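Local coordinates for protein cortical-lytic enzyme (Bacillus cereus, PDB 4S3J) that hydrolyses partially degraded cortex peptidoglycan as an N-acetylglucosaminidase during spore germination, recognising the muramic acid delta-lactam residues specific to spores, at residues S140-A143 with L149-P152; I173-I176 with N180-A183; T153-I158 with E208-R213. All blocks are in the same frame, centred on the assembly; numbering follows the deposited sequence.

Contact 1: S140-A143 with L149-P152; sequences SFEA and LKEP
With CG beside its own backbone N and anti to the carbonyl carbon (chi1 -71°), F141 brings its ring against the return strand, where P152 lies over one face. P152 CD stands 3.6 Å from the centroid of the F141 ring, almost on the ring normal, a CH-pi contact. E151 runs alongside in the same direction, its CG 3.4 Å from F141 CE2, and its carboxylate OE1 is hydrogen-bonded to Y210 OH. The backbones form the short antiparallel hairpin of strands 135-143 and 149-150, set at the C-terminal end of a strand of the family 18 TIM barrel. E142 and K150 are its hydrogen-bonded pair: K150 N donates to E142 O (2.9 Å) and E142 N to K150 O. Beyond this pair a water donates to both S140 O and K150 O, bridging the strands where they part. E142 and K150 extend side by side from one face, with E142 OE1 4.4 Å from K150 NZ, opposite charges too far apart for an ion pair but probably mildly attracting. L149 and A143 put their side chains on the other face, with L149 CD2 4.1 Å from A143 CA, and F199 of helix 193-210 packs against both residues.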
loop_
_atom_site.group_PDB
_atom_site.type_symbol
_atom_site.label_atom_id
_atom_site.label_comp_id
_atom_site.label_asym_id
_atom_site.label_seq_id
_atom_site.Cartn_x
_atom_site.Cartn_y
_atom_site.Cartn_z
ATOM N N SER A 140 -10.361 1.736 13.886
ATOM C CA SER A 140 -10.289 3.196 14.069
ATOM C C SER A 140 -10.970 3.590 15.385
ATOM O O SER A 140 -11.614 2.773 16.024
ATOM C CB SER A 140 -10.991 3.936 12.921
ATOM O OG SER A 140 -12.398 3.808 13.048
ATOM N N PHE A 141 -10.793 4.841 15.779
ATOM C CA PHE A 141 -11.619 5.495 16.800
ATOM C C PHE A 141 -12.799 6.130 16.088
ATOM O O PHE A 141 -12.597 6.923 15.168
ATOM C CB PHE A 141 -10.841 6.579 17.529
ATOM C CG PHE A 141 -9.775 6.077 18.460
ATOM C CD1 PHE A 141 -8.623 5.472 17.958
ATOM C CD2 PHE A 141 -9.895 6.242 19.831
ATOM C CE1 PHE A 141 -7.639 5.032 18.809
ATOM C CE2 PHE A 141 -8.894 5.797 20.690
ATOM C CZ PHE A 141 -7.768 5.195 20.173
ATOM N N GLU A 142 -14.023 5.813 16.503
ATOM C CA GLU A 142 -15.207 6.359 15.856
ATOM C C GLU A 142 -15.689 7.593 16.611
ATOM O O GLU A 142 -15.891 7.537 17.816
ATOM C CB GLU A 142 -16.314 5.298 15.775
ATOM C CG GLU A 142 -15.834 4.079 14.960
ATOM C CD GLU A 142 -16.848 2.956 14.798
ATOM O OE1 GLU A 142 -17.920 2.992 15.431
ATOM O OE2 GLU A 142 -16.548 2.017 14.022
ATOM N N ALA A 143 -15.837 8.699 15.891
ATOM C CA ALA A 143 -16.345 9.947 16.448
ATOM C C ALA A 143 -17.800 9.768 16.828
ATOM O O ALA A 143 -18.535 9.063 16.139
ATOM C CB ALA A 143 -16.195 11.056 15.441
ATOM N N LEU A 149 -14.981 9.800 21.665
ATOM C CA LEU A 149 -14.508 8.774 20.745
ATOM C C LEU A 149 -14.817 7.381 21.287
ATOM O O LEU A 149 -14.682 7.136 22.487
ATOM C CB LEU A 149 -12.997 8.901 20.536
ATOM C CG LEU A 149 -12.425 10.196 19.916
ATOM C CD1 LEU A 149 -10.888 10.240 20.037
ATOM C CD2 LEU A 149 -12.811 10.318 18.454
ATOM N N LYS A 150 -15.197 6.471 20.393
ATOM C CA LYS A 150 -15.255 5.048 20.701
ATOM C C LYS A 150 -13.888 4.431 20.455
ATOM O O LYS A 150 -13.428 4.402 19.315
ATOM C CB LYS A 150 -16.280 4.339 19.825
ATOM C CG LYS A 150 -16.484 2.882 20.186
ATOM C CD LYS A 150 -17.405 2.182 19.219
ATOM C CE LYS A 150 -17.458 0.684 19.526
ATOM N NZ LYS A 150 -18.335 -0.046 18.582
ATOM N N GLU A 151 -13.244 3.955 21.519
ATOM C CA GLU A 151 -11.909 3.372 21.398
ATOM C C GLU A 151 -12.005 1.928 20.921
ATOM O O GLU A 151 -12.822 1.156 21.440
ATOM C CB GLU A 151 -11.168 3.398 22.730
ATOM C CG GLU A 151 -10.899 4.772 23.290
ATOM C CD GLU A 151 -9.793 4.767 24.334
ATOM O OE1 GLU A 151 -9.131 3.721 24.510
ATOM O OE2 GLU A 151 -9.586 5.819 24.971
ATOM N N PRO A 152 -11.149 1.537 19.965
ATOM C CA PRO A 152 -11.074 0.124 19.567
ATOM C C PRO A 152 -10.356 -0.736 20.605
ATOM O O PRO A 152 -9.625 -0.210 21.436
ATOM C CB PRO A 152 -10.289 0.168 18.262
ATOM C CG PRO A 152 -9.457 1.383 18.364
ATOM C CD PRO A 152 -10.267 2.385 19.142
HETATM O O HOH W 1 -13.954 2.226 17.542
#

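Contact 2: I173-I176 with N180-A183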
loop_
_atom_site.group_PDB
_atom_site.type_symbol
_atom_site.label_atom_id
_atom_site.label_comp_id
_atom_site.label_asym_id
_atom_site.label_seq_id
_atom_site.Cartn_x
_atom_site.Cartn_y
_atom_site.Cartn_z
ATOM N N ILE A 173 -9.209 8.602 13.318
ATOM C CA ILE A 173 -10.565 8.981 13.688
ATOM C C ILE A 173 -11.484 8.947 12.473
ATOM O O ILE A 173 -11.214 9.607 11.466
ATOM C CB ILE A 173 -10.581 10.391 14.323
ATOM C CG1 ILE A 173 -9.717 10.402 15.582
ATOM C CG2 ILE A 173 -11.994 10.816 14.699
ATOM C CD1 ILE A 173 -9.229 11.768 15.974
ATOM N N THR A 174 -12.590 8.211 12.585
ATOM C CA THR A 174 -13.555 8.087 11.495
ATOM C C THR A 174 -14.919 8.645 11.869
ATOM O O THR A 174 -15.282 8.705 13.050
ATOM C CB THR A 174 -13.770 6.610 11.069
ATOM O OG1 THR A 174 -14.108 5.805 12.205
ATOM C CG2 THR A 174 -12.507 6.043 10.444
ATOM N N ASN A 175 -15.688 9.008 10.843
ATOM C CA ASN A 175 -17.091 9.382 11.057
ATOM C C ASN A 175 -18.019 8.210 10.734
ATOM O O ASN A 175 -18.932 8.316 9.907
ATOM C CB ASN A 175 -17.464 10.603 10.219
ATOM C CG ASN A 175 -17.320 10.356 8.742
ATOM O OD1 ASN A 175 -16.379 9.684 8.299
ATOM N ND2 ASN A 175 -18.239 10.918 7.959
ATOM N N ILE A 176 -17.750 7.072 11.373
ATOM C CA ILE A 176 -18.565 5.871 11.221
ATOM C C ILE A 176 -19.616 5.772 12.313
ATOM O O ILE A 176 -19.308 5.952 13.500
ATOM C CB ILE A 176 -17.692 4.628 11.230
ATOM C CG1 ILE A 176 -16.824 4.614 9.980
ATOM C CG2 ILE A 176 -18.558 3.366 11.281
ATOM C CD1 ILE A 176 -15.721 3.551 9.982
ATOM N N ASN A 180 -21.170 2.280 9.124
ATOM C CA ASN A 180 -21.151 3.044 7.885
ATOM C C ASN A 180 -20.704 4.481 8.087
ATOM O O ASN A 180 -20.992 5.098 9.121
ATOM C CB ASN A 180 -22.528 3.042 7.245
ATOM C CG ASN A 180 -22.841 1.729 6.564
ATOM O OD1 ASN A 180 -23.784 1.034 6.938
ATOM N ND2 ASN A 180 -22.046 1.383 5.559
ATOM N N PHE A 181 -20.012 5.019 7.091
ATOM C CA PHE A 181 -19.648 6.428 7.110
ATOM C C PHE A 181 -20.906 7.286 7.083
ATOM O O PHE A 181 -21.867 6.993 6.365
ATOM C CB PHE A 181 -18.745 6.793 5.928
ATOM C CG PHE A 181 -17.326 6.266 6.045
ATOM C CD1 PHE A 181 -16.454 6.810 6.964
ATOM C CD2 PHE A 181 -16.873 5.244 5.227
ATOM C CE1 PHE A 181 -15.139 6.361 7.078
ATOM C CE2 PHE A 181 -15.546 4.780 5.328
ATOM C CZ PHE A 181 -14.684 5.344 6.257
ATOM N N SER A 182 -20.903 8.339 7.887
ATOM C CA SER A 182 -22.126 9.102 8.141
ATOM C C SER A 182 -21.978 10.595 7.921
ATOM O O SER A 182 -21.296 11.258 8.692
ATOM C CB SER A 182 -22.572 8.858 9.573
ATOM O OG SER A 182 -23.656 9.712 9.933
ATOM N N ALA A 183 -22.631 11.121 6.889
ATOM C CA ALA A 183 -22.689 12.562 6.666
ATOM C C ALA A 183 -23.358 13.297 7.841
ATOM O O ALA A 183 -23.005 14.443 8.153
ATOM C CB ALA A 183 -23.426 12.866 5.383
#
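A tight beta hairpin at the end of barrel strand 168-177 carries this contact: the chain turns back through 180-181, and I176 faces F181 as an antiparallel non-hydrogen-bonded pair. I176 CG1 lies over one face of the F181 ring, 4.1 Å from its centroid and 27° off the normal, a somewhat off-centre CH-pi contact. At the ring's edge, near its plane, N175 OD1 comes within 3.2 Å of F181 CD1, with amide and ring planes 39° apart. T174 CB adds a looser approach, 4.2 Å from F181 CE1.

The polar links run one residue further out, between N175 and S182. S182 N donates to N175 O at 2.8 Å. With chi1 at 61°, the N175 amide stands between its own backbone N and carbonyl carbon, and from there ND2 gives a 3.2 Å bond to S182 O, reaching it from above the carbonyl plane. ND2 also donates to E220 O, so both the N-cap residue of helix 183-191 and the loop carrying the probable proton donor of this family 18 glycosidase are tied to one amide. The F181 side chain lies about 4 Å from that of E220 and also touches D218 and S221, which places the hairpin beside the active site of the TIM barrel. As N-cap, S182 turns its OG anti to the backbone N, where it bonds to L185 N and to E177 OE1.

Contact 3: T153-I158 with E208-R213; sequences TETAKI and EKYGMR
T155 CG2 sits over the centre of the Y210 ring, 3.6 Å from the centroid and only 5° off the normal, a nearly ideal CH-pi contact. Its rotamer divides the two branches of T155 by task: at chi1 -70° the methyl is anti to the backbone N and aimed at the ring, while OG1 lies beside the backbone N and hydrogen-bonds P152 O just ahead of the helix. The same methyl also meets M212 CE at 3.7 Å. The M212 chain runs extended beyond CG, which carries its terminal methyl to the T155 side chain, the two side chains crossing at about a right angle. Y210 projects toward the helix, and its opposite face is covered by CG of the extended neighbour K209, 4.1 Å above the plane; the ring is thus held between a methyl and a methylene. A156 CB touches Y210 CE1 at 3.9 Å.

In the TIM barrel these are two of the outer helices: the first turn of helix 155-164 packs against the last turn of helix 193-210 and the chain just beyond it. G211, the first residue past the latter helix, has a positive phi of 72°, after which M212 turns inward onto F141, P169 and L171 of the barrel strands. The Y210 hydroxyl has its polar partner in E151. At the start of helix 155-164, the N-cap residue E154 forms a salt bridge with K157, NZ to OE1 3.0 Å, while its OE2 bonds to I118 N.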
loop_
_atom_site.group_PDB
_atom_site.type_symbol
_atom_site.label_atom_id
_atom_site.label_comp_id
_atom_site.label_asym_id
_atom_site.label_seq_id
_atom_site.Cartn_x
_atom_site.Cartn_y
_atom_site.Cartn_z
ATOM N N THR A 153 -10.547 -2.054 20.542
ATOM C CA THR A 153 -10.039 -2.921 21.595
ATOM C C THR A 153 -8.512 -2.954 21.608
ATOM O O THR A 153 -7.880 -2.822 20.563
ATOM C CB THR A 153 -10.595 -4.365 21.439
ATOM O OG1 THR A 153 -10.192 -5.159 22.558
ATOM C CG2 THR A 153 -10.112 -5.017 20.146
ATOM N N GLU A 154 -7.934 -3.102 22.800
ATOM C CA GLU A 154 -6.493 -3.311 22.969
ATOM C C GLU A 154 -5.653 -2.198 22.338
ATOM O O GLU A 154 -4.573 -2.450 21.788
ATOM C CB GLU A 154 -6.108 -4.675 22.378
ATOM C CG GLU A 154 -6.899 -5.842 22.977
ATOM C CD GLU A 154 -6.649 -7.161 22.252
ATOM O OE1 GLU A 154 -5.478 -7.566 22.112
ATOM O OE2 GLU A 154 -7.637 -7.778 21.801
ATOM N N THR A 155 -6.136 -0.959 22.433
ATOM C CA THR A 155 -5.416 0.172 21.850
ATOM C C THR A 155 -4.037 0.331 22.467
ATOM O O THR A 155 -3.073 0.570 21.757
ATOM C CB THR A 155 -6.210 1.495 22.000
ATOM O OG1 THR A 155 -7.358 1.446 21.149
ATOM C CG2 THR A 155 -5.400 2.673 21.559
ATOM N N ALA A 156 -3.928 0.205 23.787
ATOM C CA ALA A 156 -2.634 0.386 24.446
ATOM C C ALA A 156 -1.616 -0.642 23.950
ATOM O O ALA A 156 -0.443 -0.316 23.761
ATOM C CB ALA A 156 -2.785 0.299 25.957
ATOM N N LYS A 157 -2.058 -1.881 23.767
ATOM C CA LYS A 157 -1.191 -2.947 23.263
ATOM C C LYS A 157 -0.615 -2.606 21.892
ATOM O O LYS A 157 0.584 -2.787 21.643
ATOM C CB LYS A 157 -1.966 -4.270 23.176
ATOM C CG LYS A 157 -1.152 -5.460 22.645
ATOM C CD LYS A 157 -1.973 -6.748 22.554
ATOM C CE LYS A 157 -2.414 -7.251 23.924
ATOM N NZ LYS A 157 -3.174 -8.531 23.837
ATOM N N ILE A 158 -1.483 -2.150 20.994
ATOM C CA ILE A 158 -1.088 -1.856 19.617
ATOM C C ILE A 158 -0.184 -0.623 19.561
ATOM O O ILE A 158 0.821 -0.617 18.866
ATOM C CB ILE A 158 -2.335 -1.667 18.732
ATOM C CG1 ILE A 158 -3.186 -2.954 18.718
ATOM C CG2 ILE A 158 -1.958 -1.280 17.318
ATOM C CD1 ILE A 158 -2.468 -4.193 18.212
ATOM N N GLU A 208 -2.337 12.092 23.528
ATOM C CA GLU A 208 -1.292 12.194 24.517
ATOM C C GLU A 208 -1.257 10.944 25.396
ATOM O O GLU A 208 -0.180 10.483 25.778
ATOM C CB GLU A 208 -1.499 13.457 25.350
ATOM C CG GLU A 208 -0.630 13.564 26.558
ATOM C CD GLU A 208 -0.936 14.830 27.318
ATOM O OE1 GLU A 208 -0.463 15.901 26.888
ATOM O OE2 GLU A 208 -1.680 14.752 28.315
ATOM N N LYS A 209 -2.417 10.366 25.679
ATOM C CA LYS A 209 -2.458 9.144 26.477
ATOM C C LYS A 209 -1.721 7.957 25.821
ATOM O O LYS A 209 -1.036 7.200 26.502
ATOM C CB LYS A 209 -3.905 8.740 26.758
ATOM C CG LYS A 209 -4.030 7.441 27.554
ATOM C CD LYS A 209 -5.466 7.064 27.834
ATOM C CE LYS A 209 -5.541 5.749 28.601
ATOM N NZ LYS A 209 -6.944 5.330 28.871
ATOM N N TYR A 210 -1.824 7.819 24.504
ATOM C CA TYR A 210 -1.292 6.627 23.833
ATOM C C TYR A 210 -0.030 6.894 23.022
ATOM O O TYR A 210 0.479 5.986 22.350
ATOM C CB TYR A 210 -2.356 6.016 22.914
ATOM C CG TYR A 210 -3.524 5.417 23.665
ATOM C CD1 TYR A 210 -3.341 4.355 24.544
ATOM C CD2 TYR A 210 -4.810 5.908 23.493
ATOM C CE1 TYR A 210 -4.404 3.806 25.233
ATOM C CE2 TYR A 210 -5.878 5.368 24.177
ATOM C CZ TYR A 210 -5.674 4.318 25.043
ATOM O OH TYR A 210 -6.753 3.786 25.716
ATOM N N GLY A 211 0.486 8.117 23.081
ATOM C CA GLY A 211 1.704 8.460 22.360
ATOM C C GLY A 211 1.477 8.542 20.868
ATOM O O GLY A 211 2.392 8.336 20.057
ATOM N N MET A 212 0.245 8.867 20.499
ATOM C CA MET A 212 -0.122 8.958 19.099
ATOM C C MET A 212 0.190 10.348 18.558
ATOM O O MET A 212 -0.627 11.260 18.656
ATOM C CB MET A 212 -1.592 8.604 18.918
ATOM C CG MET A 212 -1.871 7.118 19.057
ATOM S SD MET A 212 -3.637 6.837 19.342
ATOM C CE MET A 212 -3.719 5.057 19.269
ATOM N N ARG A 213 1.389 10.514 18.007
ATOM C CA ARG A 213 1.855 11.848 17.645
ATOM C C ARG A 213 1.351 12.346 16.290
ATOM O O ARG A 213 1.600 13.488 15.929
ATOM C CB ARG A 213 3.392 11.901 17.701
ATOM C CG ARG A 213 3.943 11.775 19.119
ATOM C CD ARG A 213 5.460 11.896 19.165
ATOM N NE ARG A 213 6.147 10.659 18.818
ATOM C CZ ARG A 213 7.437 10.587 18.505
ATOM N NH1 ARG A 213 8.188 11.678 18.476
ATOM N NH2 ARG A 213 7.984 9.424 18.211
#

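How the contacts relate
All three contacts lie within the family 18 TIM barrel. Contact 1 closes first along the chain; the segments of contact 3 then enclose contact 2. Contacts 1 and 2, with centres 10 Å apart, sit on the neighbouring parallel strands 135-143 and 168-177, joined by F141 O to T174 N (2.9 Å) and S140 OG to T174 OG1 (2.8 Å). Contact 3, about 12 Å from contact 1 between centres, joins the outer helices, and F141 CZ meets T155 CG2 there at 3.7 Å. Contacts 2 and 3 do not touch, their nearest atoms being about 8 Å apart. Contact 1 thus links the helix layer to the hairpin beside E220.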